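Local coordinates for carbamate kinase (Aeropyrum pernix, PDB 2E9Y), which probably catalyses the reversible transfer of a phosphoryl group between carbamoyl phosphate and ADP, yielding carbamate and ATP, at residues A[194-198]-A[210-216]; A[59-63]-A[78-82]; A[237-241]-A[251-255]. All coordinates share one frame; numbering follows the deposited sequence.

Interaction 1: residues A[194-198]-A[210-216]; sequences GGGVP and VEAVVDK
The puckered pyrrolidine ring of Pro-198 is approached by two valine methyls from opposite sides: CG2 of Val-210 lies 3.6 Å from its CB on one side, and CG2 of Val-214 lies 3.9 Å from its CG on the other. Between them, beyond CG, sits Ala-212, whose carbonyl O comes within 3.2 Å of that ring carbon while its methyl stands a little farther off. In Val-214, CG1 takes the place opposite the backbone N (chi1 175°), which turns CG2 to the proline. One direct hydrogen bond ties the backbones, from Val-210 N to Pro-198 O at 3.0 Å, with the donor tilted 32° from the carbonyl plane.

At the other end the chains approach through glycine. The CA of Gly-195 directs a C-H almost straight at Val-214 O, 3.5 Å away, and a CB at this position would collide with the same oxygen; these backbone angles would also press a CB against the carbonyl O of Gly-194, which by itself calls for glycine. Between these two zones a water joins the segments, donating to Gly-194 O and Gly-196 O and accepting from Val-214 N at 2.9 Å.

The contact illustrates how a glycine-rich turn leads into strand 197-201 of the amino acid kinase sheet while packing against the loop that enters helix 216-226. Asp-215 is the N-cap of that helix, its OD1 accepting from Leu-218 N, and Lys-216 NZ binds Leu-11 O. Chemically, the turn is carried by backbone groups: water serves two carbonyls that face inward, whereas Gly-195 O is buried without a polar partner and meets the CB and CG1 of Val-214. The result is a close fit in which absence of side chains at the turn matters as much as the packing of valine methyls and a carbonyl round the proline.

Interaction 2: residues A[59-63]-A[78-82]; sequences VGYLS and LYIAT
The short segments 59-63 and 78-82 of helices 56-67 and 78-103 cross steeply where Val-59 faces Ala-81, their axes approaching to 9.5 Å with 128° between their N-to-C directions. Val-59 supplies the main wedge. Its CG2, set opposite the backbone N (chi1 78°, measured to CG1), touches CD1 of Leu-78 at 3.7 Å and the methyl of Ala-81 at 3.8 Å, with Thr-82 OG1 slightly farther away; the valine and Leu-78 cross at about a right angle. One turn on, Leu-62 extends CD1 to 3.6 Å from Ala-81 O, and Leu-62 also packs on Met-84 and Trp-88 of helix 78-103. The small methyl of Ala-81 thus lies between two larger residues of the facing helix.

Ser-63 keeps its polarity within its own helix: OG donates to Val-59 O at 2.8 Å and Ser-63 N donates to the same oxygen, the two arriving from opposite faces of the carbonyl plane. Around the pair the dimer closes in, Leu-62 packing on Phe-66 of the second subunit and Ile-80 on Trp-88 of that subunit. The chemistry is therefore that of a buried apolar helix pair, fixed by shape, with its one serine hydroxyl satisfied by backbone.

Interaction 3: residues A[237-241]-A[251-255]; sequences DVPGV and RWLRR
Val-241 O accepts a hydrogen bond of 2.9 Å from Leu-253 N, nearly in line with the carbonyl (C=O...N angle 166°), with a longer, bent C-H contact from Trp-252 CA beside it at 3.6 Å. This pairing lies at the base of a small antiparallel hairpin, strands 242-243 and 251-252, an outlying part of the amino acid kinase fold.

The indole of Trp-252 folds back over the incoming loop. Its CG stands opposite the carbonyl carbon (chi1 -63°), which swings the benzene half beneath Pro-239, whose CG makes a CH-pi contact 3.5 Å from the six-membered ring's centroid and 14° off the normal. Val-238 approaches obliquely, CB lying 3.8 Å from CH2, and the ring of Tyr-245 meets the indole steeply inclined. Replacing the tryptophan by an alanine would probably open a gap beneath Pro-239 and beside Val-238, leaving the proline ring without its aromatic partner. Behind the loop, Val-241 packs on Met-275 and Val-279 of helix 275-289, while Thr-311 OG1 bonds to both Val-241 N and Leu-253 O.

At the indole's edge, near its plane, Gly-240 O sits 3.3 Å from CZ3 and has no polar partner in the model.

How the interactions relate
Interactions 1 and 2 form one continuous region, their centres 10 Å apart: Glu-211 OE2 probably accepts a hydrogen bond from Leu-78 N at 2.8 Å, at the start of helix 78-103, and Thr-82 CG2 packs on Gly-196 O. Helix 78-103 thus meets both helix 56-67 and the glycine turn, close to the dimer interface. Interaction 3 stands apart, its centre 27 Å from the centre of interaction 1 and 32 Å from that of interaction 2, across the chain's centre from the latter. In amino acid kinases generally, the N-terminal half receives the phosphoryl acceptor and the C-terminal half the nucleotide, so the loop and hairpin of interaction 3 probably belong to the nucleotide half.

Interaction 1: residues A[194-198]-A[210-216]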
loop_
_atom_site.group_PDB
_atom_site.type_symbol
_atom_site.label_atom_id
_atom_site.label_comp_id
_atom_site.label_asym_id
_atom_site.label_seq_id
_atom_site.Cartn_x
_atom_site.Cartn_y
_atom_site.Cartn_z
ATOM N N GLY A 194 10.002 4.093 2.684
ATOM C CA GLY A 194 11.138 3.194 2.492
ATOM C C GLY A 194 12.111 3.695 1.415
ATOM O O GLY A 194 13.017 2.997 0.978
ATOM N N GLY A 195 11.884 4.939 0.958
ATOM C CA GLY A 195 12.761 5.489 -0.075
ATOM C C GLY A 195 12.157 5.333 -1.476
ATOM O O GLY A 195 12.694 5.790 -2.476
ATOM N N GLY A 196 11.017 4.619 -1.526
ATOM C CA GLY A 196 10.318 4.461 -2.796
ATOM C C GLY A 196 10.569 3.088 -3.435
ATOM O O GLY A 196 11.544 2.407 -3.144
ATOM N N VAL A 197 9.631 2.691 -4.318
ATOM C CA VAL A 197 9.827 1.496 -5.140
ATOM C C VAL A 197 10.698 1.794 -6.375
ATOM O O VAL A 197 10.336 2.574 -7.252
ATOM C CB VAL A 197 8.440 1.025 -5.581
ATOM C CG1 VAL A 197 8.552 -0.190 -6.499
ATOM C CG2 VAL A 197 7.607 0.663 -4.366
ATOM N N PRO A 198 11.904 1.186 -6.450
ATOM C CA PRO A 198 12.803 1.422 -7.564
ATOM C C PRO A 198 12.319 0.823 -8.857
ATOM O O PRO A 198 11.965 -0.343 -8.958
ATOM C CB PRO A 198 14.142 0.766 -7.273
ATOM C CG PRO A 198 14.113 0.278 -5.843
ATOM C CD PRO A 198 12.545 0.277 -5.506
ATOM N N VAL A 210 12.602 -3.024 -10.022
ATOM C CA VAL A 210 13.810 -3.824 -9.826
ATOM C C VAL A 210 14.006 -4.137 -8.346
ATOM O O VAL A 210 13.520 -3.405 -7.480
ATOM C CB VAL A 210 15.077 -3.104 -10.352
ATOM C CG1 VAL A 210 14.999 -2.961 -11.859
ATOM C CG2 VAL A 210 15.228 -1.741 -9.693
ATOM N N GLU A 211 14.697 -5.234 -8.052
ATOM C CA GLU A 211 14.941 -5.586 -6.660
ATOM C C GLU A 211 16.145 -4.815 -6.161
ATOM O O GLU A 211 17.292 -5.158 -6.445
ATOM C CB GLU A 211 15.164 -7.091 -6.500
ATOM C CG GLU A 211 13.873 -7.897 -6.513
ATOM C CD GLU A 211 14.071 -9.308 -6.007
ATOM O OE1 GLU A 211 14.754 -10.094 -6.698
ATOM O OE2 GLU A 211 13.553 -9.627 -4.915
ATOM N N ALA A 212 15.863 -3.745 -5.432
ATOM C CA ALA A 212 16.896 -2.889 -4.878
ATOM C C ALA A 212 16.226 -1.999 -3.850
ATOM O O ALA A 212 14.997 -1.971 -3.751
ATOM C CB ALA A 212 17.513 -2.033 -5.984
ATOM N N VAL A 213 17.030 -1.290 -3.071
ATOM C CA VAL A 213 16.486 -0.365 -2.092
ATOM C C VAL A 213 17.075 1.004 -2.402
ATOM O O VAL A 213 18.133 1.109 -3.023
ATOM C CB VAL A 213 16.835 -0.773 -0.645
ATOM C CG1 VAL A 213 16.179 -2.104 -0.317
ATOM C CG2 VAL A 213 18.341 -0.859 -0.466
ATOM N N VAL A 214 16.371 2.053 -1.999
ATOM C CA VAL A 214 16.845 3.412 -2.227
ATOM C C VAL A 214 16.903 4.104 -0.874
ATOM O O VAL A 214 15.971 3.985 -0.080
ATOM C CB VAL A 214 15.889 4.171 -3.174
ATOM C CG1 VAL A 214 16.318 5.624 -3.316
ATOM C CG2 VAL A 214 15.866 3.480 -4.529
ATOM N N ASP A 215 18.003 4.805 -0.603
ATOM C CA ASP A 215 18.163 5.511 0.663
ATOM C C ASP A 215 17.015 6.509 0.822
ATOM O O ASP A 215 16.792 7.360 -0.046
ATOM C CB ASP A 215 19.500 6.254 0.688
ATOM C CG ASP A 215 19.778 6.899 2.023
ATOM O OD1 ASP A 215 19.266 8.012 2.263
ATOM O OD2 ASP A 215 20.503 6.288 2.837
ATOM N N LYS A 216 16.294 6.418 1.935
ATOM C CA LYS A 216 15.153 7.300 2.154
ATOM C C LYS A 216 15.520 8.774 2.288
ATOM O O LYS A 216 14.718 9.648 1.965
ATOM C CB LYS A 216 14.366 6.850 3.389
ATOM C CG LYS A 216 15.120 6.931 4.708
ATOM C CD LYS A 216 14.893 8.265 5.391
ATOM C CE LYS A 216 15.387 8.235 6.830
ATOM N NZ LYS A 216 15.100 9.515 7.526
HETATM O O HOH W 1 13.645 1.550 -1.296
#

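Interaction 2: residues A[59-63]-A[78-82]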
loop_
_atom_site.group_PDB
_atom_site.type_symbol
_atom_site.label_atom_id
_atom_site.label_comp_id
_atom_site.label_asym_id
_atom_site.label_seq_id
_atom_site.Cartn_x
_atom_site.Cartn_y
_atom_site.Cartn_z
ATOM N N VAL A 59 10.610 -4.124 5.911
ATOM C CA VAL A 59 10.833 -4.857 4.675
ATOM C C VAL A 59 11.654 -6.116 4.985
ATOM O O VAL A 59 11.508 -7.150 4.325
ATOM C CB VAL A 59 11.523 -3.952 3.602
ATOM C CG1 VAL A 59 13.011 -3.805 3.888
ATOM C CG2 VAL A 59 11.279 -4.523 2.216
ATOM N N GLY A 60 12.489 -6.045 6.019
ATOM C CA GLY A 60 13.274 -7.207 6.397
ATOM C C GLY A 60 12.362 -8.293 6.940
ATOM O O GLY A 60 12.527 -9.476 6.631
ATOM N N TYR A 61 11.388 -7.883 7.750
ATOM C CA TYR A 61 10.416 -8.801 8.335
ATOM C C TYR A 61 9.649 -9.520 7.230
ATOM O O TYR A 61 9.498 -10.745 7.259
ATOM C CB TYR A 61 9.434 -8.029 9.227
ATOM C CG TYR A 61 8.212 -8.823 9.654
ATOM C CD1 TYR A 61 8.297 -9.794 10.652
ATOM C CD2 TYR A 61 6.973 -8.600 9.057
ATOM C CE1 TYR A 61 7.171 -10.524 11.047
ATOM C CE2 TYR A 61 5.845 -9.322 9.436
ATOM C CZ TYR A 61 5.948 -10.282 10.435
ATOM O OH TYR A 61 4.827 -10.980 10.825
ATOM N N LEU A 62 9.154 -8.762 6.254
ATOM C CA LEU A 62 8.412 -9.359 5.149
ATOM C C LEU A 62 9.270 -10.347 4.367
ATOM O O LEU A 62 8.807 -11.423 3.994
ATOM C CB LEU A 62 7.892 -8.270 4.211
ATOM C CG LEU A 62 6.829 -7.371 4.849
ATOM C CD1 LEU A 62 6.404 -6.292 3.852
ATOM C CD2 LEU A 62 5.617 -8.223 5.252
ATOM N N SER A 63 10.520 -9.975 4.109
ATOM C CA SER A 63 11.432 -10.853 3.383
ATOM C C SER A 63 11.590 -12.184 4.133
ATOM O O SER A 63 11.570 -13.259 3.528
ATOM C CB SER A 63 12.795 -10.174 3.231
ATOM O OG SER A 63 12.668 -8.958 2.510
ATOM N N LEU A 78 11.383 -8.147 -3.826
ATOM C CA LEU A 78 11.630 -7.029 -2.928
ATOM C C LEU A 78 10.826 -5.767 -3.228
ATOM O O LEU A 78 10.409 -5.071 -2.307
ATOM C CB LEU A 78 13.130 -6.699 -2.921
ATOM C CG LEU A 78 13.636 -5.594 -1.990
ATOM C CD1 LEU A 78 13.246 -5.900 -0.557
ATOM C CD2 LEU A 78 15.151 -5.487 -2.113
ATOM N N TYR A 79 10.599 -5.459 -4.501
ATOM C CA TYR A 79 9.849 -4.242 -4.799
ATOM C C TYR A 79 8.397 -4.346 -4.358
ATOM O O TYR A 79 7.780 -3.333 -4.036
ATOM C CB TYR A 79 9.953 -3.875 -6.284
ATOM C CG TYR A 79 9.511 -4.940 -7.249
ATOM C CD1 TYR A 79 8.171 -5.096 -7.581
ATOM C CD2 TYR A 79 10.450 -5.770 -7.869
ATOM C CE1 TYR A 79 7.768 -6.052 -8.516
ATOM C CE2 TYR A 79 10.060 -6.724 -8.801
ATOM C CZ TYR A 79 8.718 -6.856 -9.119
ATOM O OH TYR A 79 8.333 -7.792 -10.052
ATOM N N ILE A 80 7.856 -5.564 -4.336
ATOM C CA ILE A 80 6.488 -5.765 -3.869
ATOM C C ILE A 80 6.508 -5.640 -2.340
ATOM O O ILE A 80 5.593 -5.075 -1.737
ATOM C CB ILE A 80 5.944 -7.159 -4.278
ATOM C CG1 ILE A 80 5.635 -7.174 -5.780
ATOM C CG2 ILE A 80 4.683 -7.496 -3.486
ATOM C CD1 ILE A 80 4.667 -6.108 -6.219
ATOM N N ALA A 81 7.554 -6.170 -1.714
ATOM C CA ALA A 81 7.686 -6.072 -0.264
ATOM C C ALA A 81 7.761 -4.591 0.112
ATOM O O ALA A 81 7.112 -4.143 1.059
ATOM C CB ALA A 81 8.938 -6.804 0.209
ATOM N N THR A 82 8.542 -3.826 -0.643
ATOM C CA THR A 82 8.661 -2.399 -0.369
ATOM C C THR A 82 7.300 -1.710 -0.499
ATOM O O THR A 82 6.932 -0.898 0.350
ATOM C CB THR A 82 9.672 -1.725 -1.323
ATOM O OG1 THR A 82 10.988 -2.202 -1.027
ATOM C CG2 THR A 82 9.638 -0.209 -1.161
#

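Interaction 3: residues A[237-241]-A[251-255]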
loop_
_atom_site.group_PDB
_atom_site.type_symbol
_atom_site.label_atom_id
_atom_site.label_comp_id
_atom_site.label_asym_id
_atom_site.label_seq_id
_atom_site.Cartn_x
_atom_site.Cartn_y
_atom_site.Cartn_z
ATOM N N ASP A 237 17.473 10.388 15.605
ATOM C CA ASP A 237 17.482 10.175 17.046
ATOM C C ASP A 237 18.618 10.899 17.771
ATOM O O ASP A 237 18.952 10.562 18.908
ATOM C CB ASP A 237 17.523 8.672 17.344
ATOM C CG ASP A 237 18.830 8.029 16.937
ATOM O OD1 ASP A 237 19.488 8.536 16.000
ATOM O OD2 ASP A 237 19.195 7.004 17.549
ATOM N N VAL A 238 19.207 11.888 17.104
ATOM C CA VAL A 238 20.284 12.695 17.678
ATOM C C VAL A 238 19.973 14.170 17.412
ATOM O O VAL A 238 19.227 14.495 16.486
ATOM C CB VAL A 238 21.664 12.335 17.075
ATOM C CG1 VAL A 238 22.096 10.963 17.564
ATOM C CG2 VAL A 238 21.600 12.358 15.556
ATOM N N PRO A 239 20.537 15.083 18.222
ATOM C CA PRO A 239 20.303 16.524 18.071
ATOM C C PRO A 239 20.720 17.158 16.744
ATOM O O PRO A 239 20.363 18.298 16.463
ATOM C CB PRO A 239 21.049 17.120 19.268
ATOM C CG PRO A 239 22.163 16.151 19.487
ATOM C CD PRO A 239 21.469 14.820 19.333
ATOM N N GLY A 240 21.470 16.426 15.929
ATOM C CA GLY A 240 21.883 16.969 14.647
ATOM C C GLY A 240 23.141 16.324 14.102
ATOM O O GLY A 240 23.350 15.120 14.252
ATOM N N VAL A 241 23.982 17.130 13.465
ATOM C CA VAL A 241 25.232 16.636 12.906
ATOM C C VAL A 241 26.365 17.005 13.858
ATOM O O VAL A 241 26.386 18.103 14.413
ATOM C CB VAL A 241 25.522 17.267 11.526
ATOM C CG1 VAL A 241 26.787 16.670 10.938
ATOM C CG2 VAL A 241 24.343 17.042 10.589
ATOM N N ARG A 251 31.680 17.696 18.789
ATOM C CA ARG A 251 30.989 18.969 18.818
ATOM C C ARG A 251 29.775 18.924 17.905
ATOM O O ARG A 251 29.859 18.580 16.733
ATOM C CB ARG A 251 31.960 20.050 18.342
ATOM C CG ARG A 251 31.444 21.460 18.629
ATOM C CD ARG A 251 32.317 22.538 17.974
ATOM N NE ARG A 251 32.682 23.569 18.949
ATOM C CZ ARG A 251 33.792 23.358 19.681
ATOM N NH1 ARG A 251 34.507 22.261 19.501
ATOM N NH2 ARG A 251 34.167 24.264 20.590
ATOM N N TRP A 252 28.610 19.264 18.444
ATOM C CA TRP A 252 27.389 19.269 17.655
ATOM C C TRP A 252 27.243 20.614 16.964
ATOM O O TRP A 252 27.245 21.662 17.610
ATOM C CB TRP A 252 26.173 18.992 18.542
ATOM C CG TRP A 252 26.220 17.638 19.168
ATOM C CD1 TRP A 252 26.843 17.294 20.334
ATOM C CD2 TRP A 252 25.693 16.423 18.620
ATOM N NE1 TRP A 252 26.740 15.937 20.543
ATOM C CE2 TRP A 252 26.039 15.379 19.506
ATOM C CE3 TRP A 252 24.964 16.114 17.463
ATOM C CZ2 TRP A 252 25.682 14.048 19.272
ATOM C CZ3 TRP A 252 24.610 14.791 17.230
ATOM C CH2 TRP A 252 24.970 13.774 18.132
ATOM N N LEU A 253 27.126 20.574 15.642
ATOM C CA LEU A 253 26.990 21.798 14.850
ATOM C C LEU A 253 25.564 22.322 14.895
ATOM O O LEU A 253 24.594 21.583 14.875
ATOM C CB LEU A 253 27.344 21.482 13.392
ATOM C CG LEU A 253 28.708 20.812 13.216
ATOM C CD1 LEU A 253 29.027 20.546 11.751
ATOM C CD2 LEU A 253 29.872 21.640 13.747
ATOM N N ARG A 254 25.465 23.661 14.984
ATOM C CA ARG A 254 24.154 24.298 14.997
ATOM C C ARG A 254 23.826 24.888 13.623
ATOM O O ARG A 254 22.682 25.036 13.209
ATOM C CB ARG A 254 24.197 25.421 16.034
ATOM C CG ARG A 254 22.861 26.148 16.172
ATOM C CD ARG A 254 21.714 25.182 16.500
ATOM N NE ARG A 254 20.428 25.885 16.604
ATOM C CZ ARG A 254 19.939 26.502 15.503
ATOM N NH1 ARG A 254 20.613 26.491 14.364
ATOM N NH2 ARG A 254 18.764 27.133 15.578
ATOM N N ARG A 255 24.912 25.288 12.942
ATOM C CA ARG A 255 24.815 25.782 11.585
ATOM C C ARG A 255 26.129 25.486 10.866
ATOM O O ARG A 255 27.201 25.540 11.453
ATOM C CB ARG A 255 24.636 27.302 11.636
ATOM C CG ARG A 255 23.267 27.740 12.154
ATOM C CD ARG A 255 23.023 29.253 12.021
ATOM N NE ARG A 255 21.714 29.594 12.589
ATOM C CZ ARG A 255 21.288 30.877 12.567
ATOM N NH1 ARG A 255 22.032 31.831 12.032
ATOM N NH2 ARG A 255 20.097 31.168 13.090
#